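Local coordinates for protein CrmK (Actinoalloteichus sp. WH1-2216-6, PDB 5I1V) that probably oxidises a shunt product so that it is recycled in caerulomycin biosynthesis, using a covalently bound FAD as its cofactor, at residues 96-109 with 115-129. Sequence-based numbering, arbitrary orientation.
With FAD (flavin-adenine dinucleotide), chain E.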
# COMPACT_ATOMS: atom_id res chain seq x y z
N PHE A 96 24.17 0.21 1.21
CA PHE A 96 22.90 -0.16 1.79
C PHE A 96 22.57 -1.65 1.61
O PHE A 96 22.52 -2.15 0.47
CB PHE A 96 21.78 0.71 1.23
CG PHE A 96 21.91 2.13 1.63
CD1 PHE A 96 21.43 2.58 2.85
CD2 PHE A 96 22.56 3.02 0.79
CE1 PHE A 96 21.62 3.91 3.19
CE2 PHE A 96 22.71 4.32 1.13
CZ PHE A 96 22.24 4.78 2.31
N GLU A 97 22.35 -2.34 2.73
CA GLU A 97 21.96 -3.75 2.71
C GLU A 97 20.46 -3.86 2.56
O GLU A 97 19.71 -3.23 3.31
CB GLU A 97 22.39 -4.42 3.98
CG GLU A 97 22.31 -5.94 3.99
CD GLU A 97 22.61 -6.52 5.39
OE1 GLU A 97 22.94 -5.72 6.27
OE2 GLU A 97 22.44 -7.75 5.64
N VAL A 98 20.02 -4.64 1.59
CA VAL A 98 18.62 -4.83 1.31
C VAL A 98 18.37 -6.33 1.25
O VAL A 98 18.76 -6.98 0.28
CB VAL A 98 18.19 -4.18 -0.03
CG1 VAL A 98 16.71 -4.45 -0.33
CG2 VAL A 98 18.42 -2.67 -0.08
N GLU A 99 17.68 -6.88 2.24
CA GLU A 99 17.26 -8.31 2.19
C GLU A 99 16.28 -8.56 1.06
O GLU A 99 15.52 -7.65 0.69
CB GLU A 99 16.71 -8.79 3.53
CG GLU A 99 17.87 -9.10 4.44
CD GLU A 99 17.50 -9.52 5.86
OE1 GLU A 99 16.31 -9.37 6.25
OE2 GLU A 99 18.41 -10.00 6.59
N ALA A 100 16.31 -9.78 0.52
CA ALA A 100 15.58 -10.11 -0.75
C ALA A 100 14.11 -9.92 -0.60
O ALA A 100 13.37 -9.68 -1.59
CB ALA A 100 15.85 -11.54 -1.14
N GLY A 101 13.62 -10.07 0.62
CA GLY A 101 12.19 -9.96 0.81
C GLY A 101 11.68 -8.58 1.12
O GLY A 101 10.48 -8.44 1.31
N ALA A 102 12.54 -7.56 1.12
CA ALA A 102 12.07 -6.16 1.26
C ALA A 102 11.31 -5.78 -0.01
O ALA A 102 11.68 -6.21 -1.10
CB ALA A 102 13.28 -5.25 1.46
N THR A 103 10.22 -5.03 0.11
CA THR A 103 9.50 -4.57 -1.08
C THR A 103 9.99 -3.17 -1.43
O THR A 103 10.53 -2.40 -0.57
CB THR A 103 8.00 -4.54 -0.82
OG1 THR A 103 7.77 -3.75 0.34
CG2 THR A 103 7.50 -5.92 -0.57
N VAL A 104 9.85 -2.81 -2.69
CA VAL A 104 10.42 -1.53 -3.14
C VAL A 104 9.83 -0.31 -2.42
O VAL A 104 10.56 0.63 -2.08
CB VAL A 104 10.29 -1.32 -4.64
CG1 VAL A 104 10.90 -2.48 -5.39
CG2 VAL A 104 8.86 -1.12 -4.98
N GLY A 105 8.54 -0.34 -2.12
CA GLY A 105 7.89 0.83 -1.47
C GLY A 105 8.51 1.15 -0.12
O GLY A 105 8.71 2.34 0.28
N GLN A 106 8.79 0.07 0.58
CA GLN A 106 9.36 0.06 1.89
C GLN A 106 10.79 0.55 1.84
O GLN A 106 11.22 1.35 2.67
CB GLN A 106 9.34 -1.38 2.40
CG GLN A 106 10.15 -1.67 3.63
CD GLN A 106 10.45 -3.16 3.81
OE1 GLN A 106 9.88 -4.05 3.11
NE2 GLN A 106 11.33 -3.46 4.76
N ILE A 107 11.55 0.01 0.89
CA ILE A 107 12.91 0.38 0.67
C ILE A 107 12.97 1.91 0.44
O ILE A 107 13.79 2.63 1.06
CB ILE A 107 13.51 -0.38 -0.56
CG1 ILE A 107 13.69 -1.88 -0.28
CG2 ILE A 107 14.87 0.15 -0.92
CD1 ILE A 107 13.92 -2.72 -1.52
N TYR A 108 12.10 2.44 -0.42
CA TYR A 108 12.19 3.85 -0.74
C TYR A 108 11.95 4.69 0.50
O TYR A 108 12.64 5.70 0.72
CB TYR A 108 11.20 4.27 -1.79
CG TYR A 108 11.43 3.73 -3.18
CD1 TYR A 108 12.69 3.33 -3.61
CD2 TYR A 108 10.36 3.65 -4.08
CE1 TYR A 108 12.87 2.84 -4.90
CE2 TYR A 108 10.55 3.17 -5.38
CZ TYR A 108 11.81 2.77 -5.77
OH TYR A 108 12.01 2.29 -7.03
N ARG A 109 10.97 4.29 1.31
CA ARG A 109 10.61 5.05 2.48
C ARG A 109 11.73 5.04 3.48
O ARG A 109 12.04 6.07 4.04
CB ARG A 109 9.35 4.49 3.16
CG ARG A 109 8.07 4.96 2.51
CD ARG A 109 6.94 4.74 3.50
NE ARG A 109 6.43 3.41 3.30
CZ ARG A 109 5.33 3.13 2.62
NH1 ARG A 109 4.58 4.09 2.07
NH2 ARG A 109 4.96 1.85 2.48
N TYR A 115 17.98 8.77 5.29
CA TYR A 115 19.25 9.20 4.70
C TYR A 115 19.15 10.22 3.61
O TYR A 115 20.18 10.83 3.24
CB TYR A 115 20.02 7.99 4.21
CG TYR A 115 20.09 6.79 5.16
CD1 TYR A 115 21.00 6.75 6.19
CD2 TYR A 115 19.22 5.72 5.00
CE1 TYR A 115 21.09 5.64 7.05
CE2 TYR A 115 19.30 4.59 5.84
CZ TYR A 115 20.23 4.58 6.88
OH TYR A 115 20.31 3.47 7.71
N GLY A 116 17.96 10.38 3.05
CA GLY A 116 17.74 11.35 2.01
C GLY A 116 18.14 10.87 0.63
O GLY A 116 18.27 11.68 -0.30
N VAL A 117 18.30 9.56 0.47
CA VAL A 117 18.79 8.98 -0.80
C VAL A 117 17.70 8.07 -1.44
O VAL A 117 16.68 7.74 -0.83
CB VAL A 117 20.15 8.22 -0.56
CG1 VAL A 117 21.12 9.06 0.22
CG2 VAL A 117 20.00 6.93 0.22
N THR A 118 17.93 7.66 -2.68
CA THR A 118 17.11 6.72 -3.31
C THR A 118 17.94 5.92 -4.36
O THR A 118 19.07 6.26 -4.61
CB THR A 118 15.93 7.43 -3.97
OG1 THR A 118 14.89 6.48 -4.21
CG2 THR A 118 16.31 8.07 -5.24
N PHE A 119 17.33 4.90 -4.97
CA PHE A 119 17.87 4.33 -6.22
C PHE A 119 16.71 4.14 -7.21
O PHE A 119 15.56 4.11 -6.81
CB PHE A 119 18.59 3.03 -5.94
CG PHE A 119 17.67 1.95 -5.50
CD1 PHE A 119 17.21 1.91 -4.21
CD2 PHE A 119 17.25 0.97 -6.37
CE1 PHE A 119 16.35 0.91 -3.80
CE2 PHE A 119 16.39 -0.04 -5.96
CZ PHE A 119 15.93 -0.06 -4.68
N PRO A 120 17.02 4.05 -8.52
CA PRO A 120 15.95 4.08 -9.53
C PRO A 120 15.29 2.73 -9.76
O PRO A 120 15.62 2.04 -10.73
CB PRO A 120 16.69 4.54 -10.76
CG PRO A 120 18.07 4.00 -10.58
CD PRO A 120 18.35 4.16 -9.12
N GLY A 121 14.36 2.34 -8.91
CA GLY A 121 13.70 1.07 -9.04
C GLY A 121 12.29 1.40 -9.52
O GLY A 121 12.00 2.53 -9.85
N GLY A 122 11.41 0.44 -9.49
CA GLY A 122 10.11 0.62 -10.12
C GLY A 122 9.08 1.34 -9.28
O GLY A 122 9.31 1.68 -8.11
N PHE A 123 7.91 1.52 -9.91
CA PHE A 123 6.81 2.21 -9.31
C PHE A 123 5.73 1.28 -8.76
O PHE A 123 4.59 1.70 -8.61
CB PHE A 123 6.20 3.24 -10.31
CG PHE A 123 5.69 2.66 -11.63
CD1 PHE A 123 4.43 2.09 -11.72
CD2 PHE A 123 6.45 2.76 -12.79
CE1 PHE A 123 3.96 1.59 -12.93
CE2 PHE A 123 5.99 2.26 -14.01
CZ PHE A 123 4.74 1.67 -14.08
N CYS A 124 6.04 0.02 -8.43
CA CYS A 124 4.99 -0.77 -7.79
C CYS A 124 5.35 -1.21 -6.37
O CYS A 124 6.44 -1.74 -6.13
CB CYS A 124 4.57 -1.94 -8.67
SG CYS A 124 3.98 -1.53 -10.37
N MET A 125 4.41 -1.00 -5.44
CA MET A 125 4.69 -0.97 -4.01
C MET A 125 5.11 -2.29 -3.42
O MET A 125 6.02 -2.32 -2.58
CB MET A 125 3.44 -0.50 -3.26
CG MET A 125 3.23 1.00 -3.39
SD MET A 125 4.62 1.95 -2.72
CE MET A 125 4.42 1.46 -0.98
N GLY A 126 4.47 -3.37 -3.89
CA GLY A 126 4.69 -4.68 -3.34
C GLY A 126 5.75 -5.54 -4.02
O GLY A 126 5.91 -6.69 -3.67
N VAL A 127 6.46 -4.99 -5.00
CA VAL A 127 7.44 -5.74 -5.77
C VAL A 127 8.61 -6.07 -4.82
O VAL A 127 9.07 -5.21 -4.12
CB VAL A 127 7.86 -4.91 -6.95
CG1 VAL A 127 9.10 -5.43 -7.60
CG2 VAL A 127 6.72 -4.83 -7.94
N GLY A 128 9.07 -7.31 -4.81
CA GLY A 128 10.20 -7.75 -3.95
C GLY A 128 11.53 -7.48 -4.61
O GLY A 128 11.71 -7.63 -5.85
N ALA A 129 12.51 -7.15 -3.78
CA ALA A 129 13.85 -6.87 -4.23
C ALA A 129 14.36 -8.11 -4.94
O ALA A 129 15.02 -8.04 -5.97
CB ALA A 129 14.76 -6.56 -3.04
PA FAD E . 8.47 -13.18 -7.28
O1A FAD E . 7.19 -13.62 -7.95
O2A FAD E . 8.60 -13.51 -5.83
O5B FAD E . 9.71 -13.73 -8.08
C5B FAD E . 9.97 -13.38 -9.43
C4B FAD E . 10.97 -14.40 -10.02
O4B FAD E . 12.22 -14.18 -9.35
C3B FAD E . 10.68 -15.87 -9.82
O3B FAD E . 11.33 -16.59 -10.85
C2B FAD E . 11.36 -16.18 -8.52
O2B FAD E . 11.56 -17.56 -8.18
C1B FAD E . 12.62 -15.31 -8.61
N9A FAD E . 13.06 -14.83 -7.28
C8A FAD E . 12.35 -14.17 -6.32
N7A FAD E . 13.12 -14.01 -5.19
C5A FAD E . 14.28 -14.56 -5.47
C6A FAD E . 15.50 -14.69 -4.72
N6A FAD E . 15.53 -14.16 -3.52
N1A FAD E . 16.52 -15.33 -5.31
C2A FAD E . 16.42 -15.88 -6.54
N3A FAD E . 15.33 -15.75 -7.33
C4A FAD E . 14.25 -15.15 -6.78
N1 FAD E . 9.60 -3.98 -12.77
C2 FAD E . 10.30 -2.85 -13.05
O2 FAD E . 11.47 -2.92 -13.45
N3 FAD E . 9.78 -1.61 -12.91
C4 FAD E . 8.53 -1.37 -12.52
O4 FAD E . 8.12 -0.20 -12.37
C4X FAD E . 7.70 -2.51 -12.19
N5 FAD E . 6.42 -2.35 -11.78
C5X FAD E . 5.72 -3.42 -11.38
C6 FAD E . 4.46 -3.26 -10.81
C7 FAD E . 3.67 -4.33 -10.39
C7M FAD E . 2.29 -4.06 -9.76
C8 FAD E . 4.24 -5.68 -10.57
C8M FAD E . 3.46 -6.91 -10.17
C9 FAD E . 5.50 -5.88 -11.14
C9A FAD E . 6.26 -4.79 -11.56
N10 FAD E . 7.54 -4.95 -12.12
C10 FAD E . 8.30 -3.84 -12.40
C1' FAD E . 8.03 -6.26 -12.54
C2' FAD E . 8.86 -6.89 -11.46
O2' FAD E . 10.16 -6.32 -11.51
C3' FAD E . 8.92 -8.37 -11.57
O3' FAD E . 7.56 -8.90 -11.51
C4' FAD E . 9.82 -8.99 -10.48
O4' FAD E . 10.34 -10.21 -10.99
C5' FAD E . 9.03 -9.21 -9.20
O5' FAD E . 9.93 -9.69 -8.20
P FAD E . 9.26 -10.34 -6.92
O1P FAD E . 8.21 -9.44 -6.38
O2P FAD E . 10.32 -10.82 -5.99
O3P FAD E . 8.51 -11.62 -7.58
O HOH W 1 14.38 6.33 -1.46
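Tyr108 reaches from helix 104-115 to the loop that carries the flavin. With CG beside its own backbone N (chi1 -68°), the ring turns its CE1 edge toward one face of Phe119, CE1 4.1 Å from Phe119 CE1, in a T-shaped pair with planes at 63°. The Gly121-Gly122 backbone lies at the hydroxyl edge of the ring, near its plane; OH appears to donate to Gly122 O, a doubtful bond because the modelled OH crowds Gly121. Ile107 CG2 abuts the rim of the Phe119 ring, 3.3 Å from Phe119 CE1. A water joins Tyr108 O to Val117 O and Thr118 OG1. Farther out, Phe96 CE1 lies 3.5 Å from Tyr115 CD2, the Phe96 edge toward the Tyr115 face.

Three backbone bonds fasten the other end of the loop: Ala129 N to Ala102 O (3.0 Å), Val104 N to Val127 O (2.9 Å) and Gly105 N to Met125 O (3.2 Å). Cys124 SG is bonded covalently to FAD C6, Phe123 N donates to FAD O4, and Gly128 N grips FAD O1P at 2.8 Å; His64 supplies the second covalent link. A leucine in place of Tyr108 would probably deprive the Phe119 face of its edge-on ring and Gly122 O of its likely donor. Helix and preceding turn hold the loop on both sides of the flavin-binding residues in this PCMH-type FAD-binding domain, consistent with a firmly positioned bicovalent flavin.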